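Local coordinates for tail fiber protein (Acinetobacter phage AM24, PDB 5W5P), which probably recognises the capsular polysaccharide of Acinetobacter baumannii as the trimeric tailspike of the phage, and may also degrade it, at the interface of chains A and B. Residues are numbered along the deposited sequence; one frame, centred on the assembly and turned at random. Chains: chain A/B, Tail fiber protein.

The interface of chains A and B. Residues chain A 409-410, 412, 429-431; chain B 330, 365-368, 400-402, 404, 407.
Two subunits of the tailspike trimer meet side by side along their elongated bodies, whose successive short strands suit the parallel beta-helix usual in phage tailspikes. This patch, one part of a longer interface, lies towards the C-terminal end of that region and hides 232 Å² summed over both sides. Chain A presents the turns between strands 407-409 and 412-413 and between 427-428 and 431-432; chain B answers with strand 365-370, the loop around B:Ala404 and the start of strand 407-409.

Water carries the polar links. Three backbone carbonyls of chain A each hold one water that reaches chain B. Water 1 lies 2.8 Å from A:Gly410 O and also meets the hydroxyl B:Thr368 OG1, which sits anti to its own carbonyl carbon and beside the backbone N (chi1 -48°). Water 3 joins A:Gly429 O to the amide B:Val367 N, the latter a longer link of 3.2 Å. Water 2 lies 2.6 Å from both A:Asn430 O and B:Leu400 O, so it can donate a hydrogen to each carbonyl. A:Gly410 and A:Gly429 both have positive phi, which probably helps to turn their own carbonyls towards chain B.

Within chain B, B:Ser365 ties its strand to the neighbouring loop. Its OG, anti to the backbone N (chi1 -169°), donates to a lone pair of B:Val402 O in the carbonyl plane at 2.5 Å and accepts from B:Ala404 N at 3.0 Å. The hydroxyl is thus fixed in rotation, which pins the loop to strand 365-370 and probably helps to set the methyl of B:Ala404 against chain A.

Packing fills in between. The methyl of A:Ala431 lies beside B:Val402 O, CB to O 3.6 Å, while the methyl of B:Ala404 rests against the carbonyls of A:Gly429 and A:Asn430. B:Ser365 CB meets the indole of A:Trp412 edge-on, in the ring plane, 4.0 Å from CD1. A:Val409 and B:Thr368 cross at about a right angle, CG1 of the valine lying 4.1 Å from the threonine CG2.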
loop_
_atom_site.group_PDB
_atom_site.type_symbol
_atom_site.label_atom_id
_atom_site.label_comp_id
_atom_site.label_asym_id
_atom_site.label_seq_id
_atom_site.Cartn_x
_atom_site.Cartn_y
_atom_site.Cartn_z
ATOM N N VAL A 409 6.800 11.923 1.856
ATOM C CA VAL A 409 5.918 12.387 0.793
ATOM C C VAL A 409 4.496 12.462 1.339
ATOM O O VAL A 409 3.953 11.457 1.810
ATOM C CB VAL A 409 5.969 11.469 -0.440
ATOM C CG1 VAL A 409 4.878 11.853 -1.448
ATOM C CG2 VAL A 409 7.359 11.496 -1.085
ATOM N N GLY A 410 3.896 13.650 1.277
ATOM C CA GLY A 410 2.474 13.797 1.522
ATOM C C GLY A 410 2.003 13.518 2.933
ATOM O O GLY A 410 0.826 13.194 3.125
ATOM N N TRP A 412 1.335 14.573 7.096
ATOM C CA TRP A 412 0.731 15.686 7.820
ATOM C C TRP A 412 1.124 15.593 9.284
ATOM O O TRP A 412 0.892 14.562 9.927
ATOM C CB TRP A 412 -0.801 15.673 7.700
ATOM C CG TRP A 412 -1.480 16.907 8.234
ATOM C CD1 TRP A 412 -1.991 17.938 7.500
ATOM C CD2 TRP A 412 -1.731 17.235 9.612
ATOM N NE1 TRP A 412 -2.538 18.886 8.330
ATOM C CE2 TRP A 412 -2.392 18.480 9.629
ATOM C CE3 TRP A 412 -1.458 16.601 10.830
ATOM C CZ2 TRP A 412 -2.783 19.102 10.815
ATOM C CZ3 TRP A 412 -1.839 17.222 12.006
ATOM C CH2 TRP A 412 -2.496 18.461 11.991
ATOM N N GLY A 429 5.335 17.662 -0.538
ATOM C CA GLY A 429 3.935 17.420 -0.253
ATOM C C GLY A 429 3.575 17.293 1.210
ATOM O O GLY A 429 2.424 16.968 1.520
ATOM N N ASN A 430 4.512 17.543 2.118
ATOM C CA ASN A 430 4.253 17.383 3.542
ATOM C C ASN A 430 3.622 18.640 4.126
ATOM O O ASN A 430 3.851 19.759 3.648
ATOM C CB ASN A 430 5.550 17.062 4.289
ATOM C CG ASN A 430 6.182 15.763 3.824
ATOM O OD1 ASN A 430 5.660 14.670 4.083
ATOM N ND2 ASN A 430 7.308 15.874 3.128
ATOM N N ALA A 431 2.839 18.449 5.186
ATOM C CA ALA A 431 2.161 19.539 5.872
ATOM C C ALA A 431 2.721 19.691 7.279
ATOM O O ALA A 431 2.820 18.710 8.019
ATOM C CB ALA A 431 0.657 19.297 5.928
ATOM N N ALA B 330 -3.749 13.844 5.110
ATOM C CA ALA B 330 -3.123 12.525 5.037
ATOM C C ALA B 330 -4.008 11.531 4.276
ATOM O O ALA B 330 -4.461 10.517 4.810
ATOM C CB ALA B 330 -2.781 12.004 6.437
ATOM N N SER B 365 -4.757 18.885 2.604
ATOM C CA SER B 365 -3.353 19.050 2.984
ATOM C C SER B 365 -2.710 17.679 3.142
ATOM O O SER B 365 -2.970 16.989 4.131
ATOM C CB SER B 365 -3.234 19.864 4.270
ATOM O OG SER B 365 -1.892 20.243 4.496
ATOM N N GLY B 366 -1.859 17.308 2.190
ATOM C CA GLY B 366 -1.172 16.032 2.243
ATOM C C GLY B 366 -1.967 14.896 1.632
ATOM O O GLY B 366 -2.542 14.079 2.354
ATOM N N VAL B 367 -2.019 14.844 0.300
ATOM C CA VAL B 367 -2.744 13.815 -0.439
ATOM C C VAL B 367 -1.855 13.326 -1.572
ATOM O O VAL B 367 -1.275 14.135 -2.305
ATOM C CB VAL B 367 -4.088 14.339 -0.996
ATOM C CG1 VAL B 367 -4.906 13.198 -1.590
ATOM C CG2 VAL B 367 -4.880 15.063 0.081
ATOM N N THR B 368 -1.743 12.005 -1.720
ATOM C CA THR B 368 -0.845 11.416 -2.707
ATOM C C THR B 368 -1.580 10.376 -3.537
ATOM O O THR B 368 -2.212 9.470 -2.983
ATOM C CB THR B 368 0.374 10.779 -2.032
ATOM O OG1 THR B 368 0.927 11.698 -1.082
ATOM C CG2 THR B 368 1.436 10.430 -3.066
ATOM N N LEU B 400 3.772 26.876 1.244
ATOM C CA LEU B 400 2.778 25.808 1.177
ATOM C C LEU B 400 2.867 24.859 2.371
ATOM O O LEU B 400 2.462 23.699 2.276
ATOM C CB LEU B 400 2.914 25.022 -0.128
ATOM C CG LEU B 400 3.175 25.788 -1.423
ATOM C CD1 LEU B 400 3.544 24.832 -2.546
ATOM C CD2 LEU B 400 1.965 26.639 -1.806
ATOM N N ASP B 401 3.379 25.344 3.505
ATOM C CA ASP B 401 3.648 24.468 4.643
ATOM C C ASP B 401 2.368 23.882 5.216
ATOM O O ASP B 401 2.285 22.678 5.482
ATOM C CB ASP B 401 4.394 25.233 5.737
ATOM C CG ASP B 401 5.858 25.425 5.425
ATOM O OD1 ASP B 401 6.328 24.920 4.382
ATOM O OD2 ASP B 401 6.542 26.080 6.234
ATOM N N VAL B 402 1.365 24.725 5.445
ATOM C CA VAL B 402 0.178 24.281 6.163
ATOM C C VAL B 402 -0.727 23.458 5.258
ATOM O O VAL B 402 -1.148 22.354 5.618
ATOM C CB VAL B 402 -0.559 25.492 6.760
ATOM C CG1 VAL B 402 -1.666 25.031 7.692
ATOM C CG2 VAL B 402 0.420 26.392 7.494
ATOM N N ALA B 404 -0.647 21.623 2.132
ATOM C CA ALA B 404 0.168 20.995 1.098
ATOM C C ALA B 404 -0.709 20.485 -0.037
ATOM O O ALA B 404 -1.575 19.632 0.198
ATOM C CB ALA B 404 0.979 19.850 1.692
ATOM N N THR B 407 -0.142 15.522 -4.664
ATOM C CA THR B 407 0.847 15.148 -5.664
ATOM C C THR B 407 0.394 13.881 -6.382
ATOM O O THR B 407 -0.436 13.117 -5.880
ATOM C CB THR B 407 2.244 14.944 -5.041
ATOM O OG1 THR B 407 2.246 13.783 -4.203
ATOM C CG2 THR B 407 2.649 16.165 -4.210
HETATM O O HOH W 1 -0.389 11.774 1.102
HETATM O O HOH W 2 3.852 21.578 1.723
HETATM O O HOH W 3 0.550 16.504 -0.480
#